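Local coordinates for tudor and KH domain-containing protein homolog (Drosophila melanogaster, PDB 5YGB) that binds the Piwi N-terminus, symmetrically dimethylated or not, through its extended Tudor domain and probably recruits Piwi proteins to the piRNA biogenesis machinery, at residues V124-Q136 / I205-L218. The protein carries 1 engineered substitution. Residues are numbered along the deposited sequence; the frame is centred on the assembly and turned at random.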
loop_
_atom_site.group_PDB
_atom_site.type_symbol
_atom_site.label_atom_id
_atom_site.label_comp_id
_atom_site.label_asym_id
_atom_site.label_seq_id
_atom_site.Cartn_x
_atom_site.Cartn_y
_atom_site.Cartn_z
ATOM N N VAL A 124 -3.881 -4.319 -2.415
ATOM C CA VAL A 124 -5.298 -4.210 -2.077
ATOM C C VAL A 124 -5.462 -3.809 -0.622
ATOM O O VAL A 124 -4.956 -4.489 0.288
ATOM C CB VAL A 124 -6.048 -5.518 -2.323
ATOM C CG1 VAL A 124 -7.504 -5.368 -1.893
ATOM C CG2 VAL A 124 -5.982 -5.904 -3.795
ATOM N N GLU A 125 -6.157 -2.698 -0.396
ATOM C CA GLU A 125 -6.444 -2.216 0.947
ATOM C C GLU A 125 -7.478 -3.118 1.622
ATOM O O GLU A 125 -8.501 -3.448 1.024
ATOM C CB GLU A 125 -6.945 -0.764 0.919
ATOM C CG GLU A 125 -6.919 -0.099 2.274
ATOM C CD GLU A 125 -7.617 1.243 2.296
ATOM O OE1 GLU A 125 -7.761 1.864 1.218
ATOM O OE2 GLU A 125 -8.025 1.671 3.393
ATOM N N CYS A 126 -7.198 -3.505 2.864
ATOM C CA CYS A 126 -8.039 -4.421 3.638
ATOM C C CYS A 126 -8.161 -3.928 5.057
ATOM O O CYS A 126 -7.408 -3.059 5.498
ATOM C CB CYS A 126 -7.443 -5.830 3.694
ATOM S SG CYS A 126 -7.171 -6.672 2.134
ATOM N N PHE A 127 -9.098 -4.524 5.788
ATOM C CA PHE A 127 -9.092 -4.445 7.243
ATOM C C PHE A 127 -9.093 -5.853 7.833
ATOM O O PHE A 127 -9.457 -6.818 7.157
ATOM C CB PHE A 127 -10.286 -3.603 7.759
ATOM C CG PHE A 127 -11.651 -4.248 7.588
ATOM C CD1 PHE A 127 -12.334 -4.151 6.383
ATOM C CD2 PHE A 127 -12.272 -4.885 8.651
ATOM C CE1 PHE A 127 -13.597 -4.707 6.230
ATOM C CE2 PHE A 127 -13.535 -5.441 8.499
ATOM C CZ PHE A 127 -14.193 -5.347 7.286
ATOM N N LEU A 128 -8.643 -5.968 9.076
ATOM C CA LEU A 128 -8.656 -7.252 9.763
ATOM C C LEU A 128 -10.051 -7.480 10.313
ATOM O O LEU A 128 -10.527 -6.694 11.122
ATOM C CB LEU A 128 -7.620 -7.292 10.892
ATOM C CG LEU A 128 -7.337 -8.660 11.519
ATOM C CD1 LEU A 128 -6.675 -9.570 10.484
ATOM C CD2 LEU A 128 -6.459 -8.497 12.759
ATOM N N ALA A 129 -10.718 -8.535 9.857
ATOM C CA ALA A 129 -12.089 -8.804 10.294
ATOM C C ALA A 129 -12.184 -9.161 11.777
ATOM O O ALA A 129 -11.251 -9.707 12.367
ATOM C CB ALA A 129 -12.688 -9.916 9.453
ATOM N N ASN A 130 -13.327 -8.815 12.363
ATOM C CA ASN A 130 -13.731 -9.276 13.699
ATOM C C ASN A 130 -12.903 -8.725 14.860
ATOM O O ASN A 130 -12.867 -9.326 15.939
ATOM C CB ASN A 130 -13.727 -10.809 13.743
ATOM C CG ASN A 130 -14.641 -11.424 12.690
ATOM O OD1 ASN A 130 -15.792 -11.008 12.537
ATOM N ND2 ASN A 130 -14.132 -12.409 11.961
ATOM N N VAL A 131 -12.260 -7.578 14.655
ATOM C CA VAL A 131 -11.568 -6.879 15.737
ATOM C C VAL A 131 -11.926 -5.398 15.806
ATOM O O VAL A 131 -12.340 -4.785 14.815
ATOM C CB VAL A 131 -10.023 -6.975 15.612
ATOM C CG1 VAL A 131 -9.562 -8.419 15.592
ATOM C CG2 VAL A 131 -9.527 -6.220 14.376
ATOM N N LYS A 132 -11.749 -4.825 16.989
ATOM C CA LYS A 132 -11.826 -3.382 17.159
ATOM C C LYS A 132 -10.810 -2.952 18.203
ATOM O O LYS A 132 -10.247 -3.783 18.920
ATOM C CB LYS A 132 -13.234 -2.933 17.562
ATOM C CG LYS A 132 -13.667 -3.425 18.923
ATOM C CD LYS A 132 -15.056 -2.932 19.254
ATOM C CE LYS A 132 -15.437 -3.314 20.673
ATOM N NZ LYS A 132 -16.802 -2.834 21.025
ATOM N N SER A 133 -10.564 -1.652 18.270
ATOM C CA SER A 133 -9.569 -1.105 19.178
ATOM C C SER A 133 -9.924 -1.338 20.646
ATOM O O SER A 133 -11.100 -1.411 21.008
ATOM C CB SER A 133 -9.399 0.389 18.920
ATOM O OG SER A 133 -8.453 0.947 19.809
ATOM N N THR A 134 -8.895 -1.469 21.479
ATOM C CA THR A 134 -9.066 -1.619 22.921
ATOM C C THR A 134 -9.471 -0.316 23.598
ATOM O O THR A 134 -10.044 -0.330 24.690
ATOM C CB THR A 134 -7.774 -2.115 23.590
ATOM O OG1 THR A 134 -6.687 -1.267 23.201
ATOM C CG2 THR A 134 -7.471 -3.550 23.200
ATOM N N ILE A 135 -9.148 0.811 22.970
ATOM C CA ILE A 135 -9.509 2.105 23.537
ATOM C C ILE A 135 -10.347 2.908 22.546
ATOM O O ILE A 135 -9.988 3.056 21.378
ATOM C CB ILE A 135 -8.261 2.925 23.968
ATOM C CG1 ILE A 135 -7.338 3.213 22.781
ATOM C CG2 ILE A 135 -7.493 2.191 25.065
ATOM C CD1 ILE A 135 -6.117 4.038 23.139
ATOM N N GLN A 136 -11.484 3.406 23.018
ATOM C CA GLN A 136 -12.374 4.201 22.181
ATOM C C GLN A 136 -12.232 5.691 22.487
ATOM O O GLN A 136 -11.989 6.502 21.591
ATOM C CB GLN A 136 -13.813 3.754 22.371
ATOM N N ILE A 205 -4.434 -14.211 13.288
ATOM C CA ILE A 205 -3.832 -13.005 13.838
ATOM C C ILE A 205 -4.846 -12.188 14.662
ATOM O O ILE A 205 -4.490 -11.638 15.697
ATOM C CB ILE A 205 -3.190 -12.163 12.703
ATOM C CG1 ILE A 205 -1.894 -12.854 12.263
ATOM C CG2 ILE A 205 -2.906 -10.735 13.158
ATOM C CD1 ILE A 205 -1.128 -12.146 11.165
ATOM N N ALA A 206 -6.106 -12.147 14.237
ATOM C CA ALA A 206 -7.158 -11.506 15.027
ATOM C C ALA A 206 -7.257 -12.138 16.413
ATOM O O ALA A 206 -7.347 -11.436 17.425
ATOM C CB ALA A 206 -8.497 -11.603 14.317
ATOM N N ASP A 207 -7.240 -13.467 16.464
ATOM C CA ASP A 207 -7.387 -14.145 17.744
ATOM C C ASP A 207 -6.140 -13.978 18.604
ATOM O O ASP A 207 -6.250 -13.885 19.833
ATOM C CB ASP A 207 -7.722 -15.621 17.532
ATOM C CG ASP A 207 -9.167 -15.826 17.097
ATOM O OD1 ASP A 207 -9.997 -14.934 17.367
ATOM O OD2 ASP A 207 -9.472 -16.865 16.481
ATOM N N LEU A 208 -4.964 -13.927 17.986
ATOM C CA LEU A 208 -3.747 -13.618 18.731
ATOM C C LEU A 208 -3.818 -12.214 19.340
ATOM O O LEU A 208 -3.473 -12.020 20.507
ATOM C CB LEU A 208 -2.519 -13.749 17.834
ATOM C CG LEU A 208 -2.130 -15.173 17.459
ATOM C CD1 LEU A 208 -1.048 -15.156 16.389
ATOM C CD2 LEU A 208 -1.652 -15.939 18.690
ATOM N N MET A 209 -4.280 -11.237 18.568
ATOM C CA MET A 209 -4.363 -9.882 19.093
ATOM C C MET A 209 -5.387 -9.764 20.220
ATOM O O MET A 209 -5.120 -9.098 21.213
ATOM C CB MET A 209 -4.680 -8.894 17.979
ATOM C CG MET A 209 -3.549 -8.764 16.971
ATOM S SD MET A 209 -3.785 -7.399 15.825
ATOM C CE MET A 209 -3.687 -5.976 16.919
ATOM N N ILE A 210 -6.530 -10.433 20.088
ATOM C CA ILE A 210 -7.560 -10.390 21.119
ATOM C C ILE A 210 -7.089 -11.094 22.386
ATOM O O ILE A 210 -7.179 -10.533 23.478
ATOM C CB ILE A 210 -8.876 -11.033 20.623
ATOM C CG1 ILE A 210 -9.484 -10.171 19.516
ATOM C CG2 ILE A 210 -9.870 -11.164 21.771
ATOM C CD1 ILE A 210 -10.639 -10.840 18.762
ATOM N N THR A 211 -6.579 -12.313 22.260
ATOM C CA THR A 211 -6.212 -13.083 23.451
ATOM C C THR A 211 -5.014 -12.488 24.183
ATOM O O THR A 211 -4.803 -12.785 25.357
ATOM C CB THR A 211 -5.888 -14.555 23.126
ATOM O OG1 THR A 211 -4.861 -14.626 22.127
ATOM C CG2 THR A 211 -7.130 -15.290 22.637
ATOM N N GLN A 212 -4.232 -11.656 23.503
ATOM C CA GLN A 212 -3.055 -11.057 24.126
ATOM C C GLN A 212 -3.246 -9.578 24.481
ATOM O O GLN A 212 -2.296 -8.898 24.869
ATOM C CB GLN A 212 -1.838 -11.252 23.214
ATOM C CG GLN A 212 -1.486 -12.728 23.056
ATOM C CD GLN A 212 -0.297 -12.990 22.151
ATOM O OE1 GLN A 212 0.544 -12.119 21.930
ATOM N NE2 GLN A 212 -0.218 -14.206 21.632
ATOM N N GLY A 213 -4.478 -9.079 24.353
ATOM C CA GLY A 213 -4.833 -7.773 24.883
ATOM C C GLY A 213 -4.610 -6.582 23.972
ATOM O O GLY A 213 -4.636 -5.435 24.433
ATOM N N PHE A 214 -4.418 -6.837 22.679
ATOM C CA PHE A 214 -4.161 -5.766 21.711
ATOM C C PHE A 214 -5.393 -5.375 20.894
ATOM O O PHE A 214 -5.370 -4.396 20.137
ATOM C CB PHE A 214 -3.042 -6.178 20.757
ATOM C CG PHE A 214 -1.726 -6.380 21.430
ATOM C CD1 PHE A 214 -0.914 -5.300 21.728
ATOM C CD2 PHE A 214 -1.302 -7.650 21.769
ATOM C CE1 PHE A 214 0.304 -5.493 22.350
ATOM C CE2 PHE A 214 -0.082 -7.845 22.400
ATOM C CZ PHE A 214 0.719 -6.764 22.683
ATOM N N ALA A 215 -6.457 -6.155 21.028
ATOM C CA ALA A 215 -7.707 -5.869 20.338
ATOM C C ALA A 215 -8.873 -6.443 21.118
ATOM O O ALA A 215 -8.679 -7.274 22.003
ATOM C CB ALA A 215 -7.687 -6.446 18.916
ATOM N N LEU A 216 -10.079 -5.994 20.781
ATOM C CA LEU A 216 -11.305 -6.568 21.328
ATOM C C LEU A 216 -12.109 -7.233 20.211
ATOM O O LEU A 216 -12.006 -6.839 19.051
ATOM C CB LEU A 216 -12.147 -5.489 22.016
ATOM C CG LEU A 216 -11.511 -4.762 23.200
ATOM C CD1 LEU A 216 -12.382 -3.594 23.626
ATOM C CD2 LEU A 216 -11.300 -5.721 24.362
ATOM N N PRO A 217 -12.912 -8.246 20.549
ATOM C CA PRO A 217 -13.781 -8.830 19.523
ATOM C C PRO A 217 -14.912 -7.886 19.113
ATOM O O PRO A 217 -15.165 -6.893 19.805
ATOM C CB PRO A 217 -14.334 -10.087 20.204
ATOM C CG PRO A 217 -14.238 -9.807 21.661
ATOM C CD PRO A 217 -13.031 -8.937 21.846
ATOM N N LEU A 218 -15.575 -8.229 18.006
ATOM C CA LEU A 218 -16.680 -7.470 17.407
ATOM C C LEU A 218 -16.169 -6.192 16.749
ATOM O O LEU A 218 -15.936 -6.158 15.534
ATOM C CB LEU A 218 -17.775 -7.138 18.437
ATOM C CG LEU A 218 -18.247 -8.161 19.480
ATOM C CD1 LEU A 218 -19.593 -7.740 20.065
ATOM C CD2 LEU A 218 -18.339 -9.572 18.911
#
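Lys132 and Leu216 pair their backbones in both directions, Lys132 N giving its hydrogen to Leu216 O at 2.9 Å and Leu216 N returning a nearly straight bond (179°) to Lys132 O. This hydrogen-bonded antiparallel pair forms a tiny two-stranded ribbon, and both side chains lie on the same face of it. From CB of Lys132 the first torsion, 65°, sets CG between the backbone N and the carbonyl carbon, where it lies 4.0 Å from Leu216 CB. CD comes next, 4.0 Å from Pro217 O, and CE passes the same carbonyl with 3.7 Å between CE and Pro217 O; the fully extended chain then carries NZ onward at its exposed end. A long methylene chain suits this exposed edge, since it packs on its neighbour while carrying a charged end. The Leu216 side chain crosses it at a slant and lays CD1 3.6 Å from Ser133 O, with its CG close to the CA of Thr134.

In the SN-like part of the extended Tudor domain, strand 124-128 leads through a short loop into this ribbon, and helix 205-211 packs against the strand's end. The Val131 side chain lies between ribbon and helix: CG1 presses on the CB of Ala206 at 3.6 Å and also meets CD1 of Ile210, while its CB is near the methyl of Ala215. Alanine's small size lets the helix come this close. Leu128, at the strand's end, rests CD2 on Ala206 CA; Phe150 of helix 144-154 also touches Leu128. Gly213, with its positive phi, completes a Schellman motif that ends the helix, and across from the turn that follows, Thr134 sets its CG2 methyl 3.5 Å from Ala215 N.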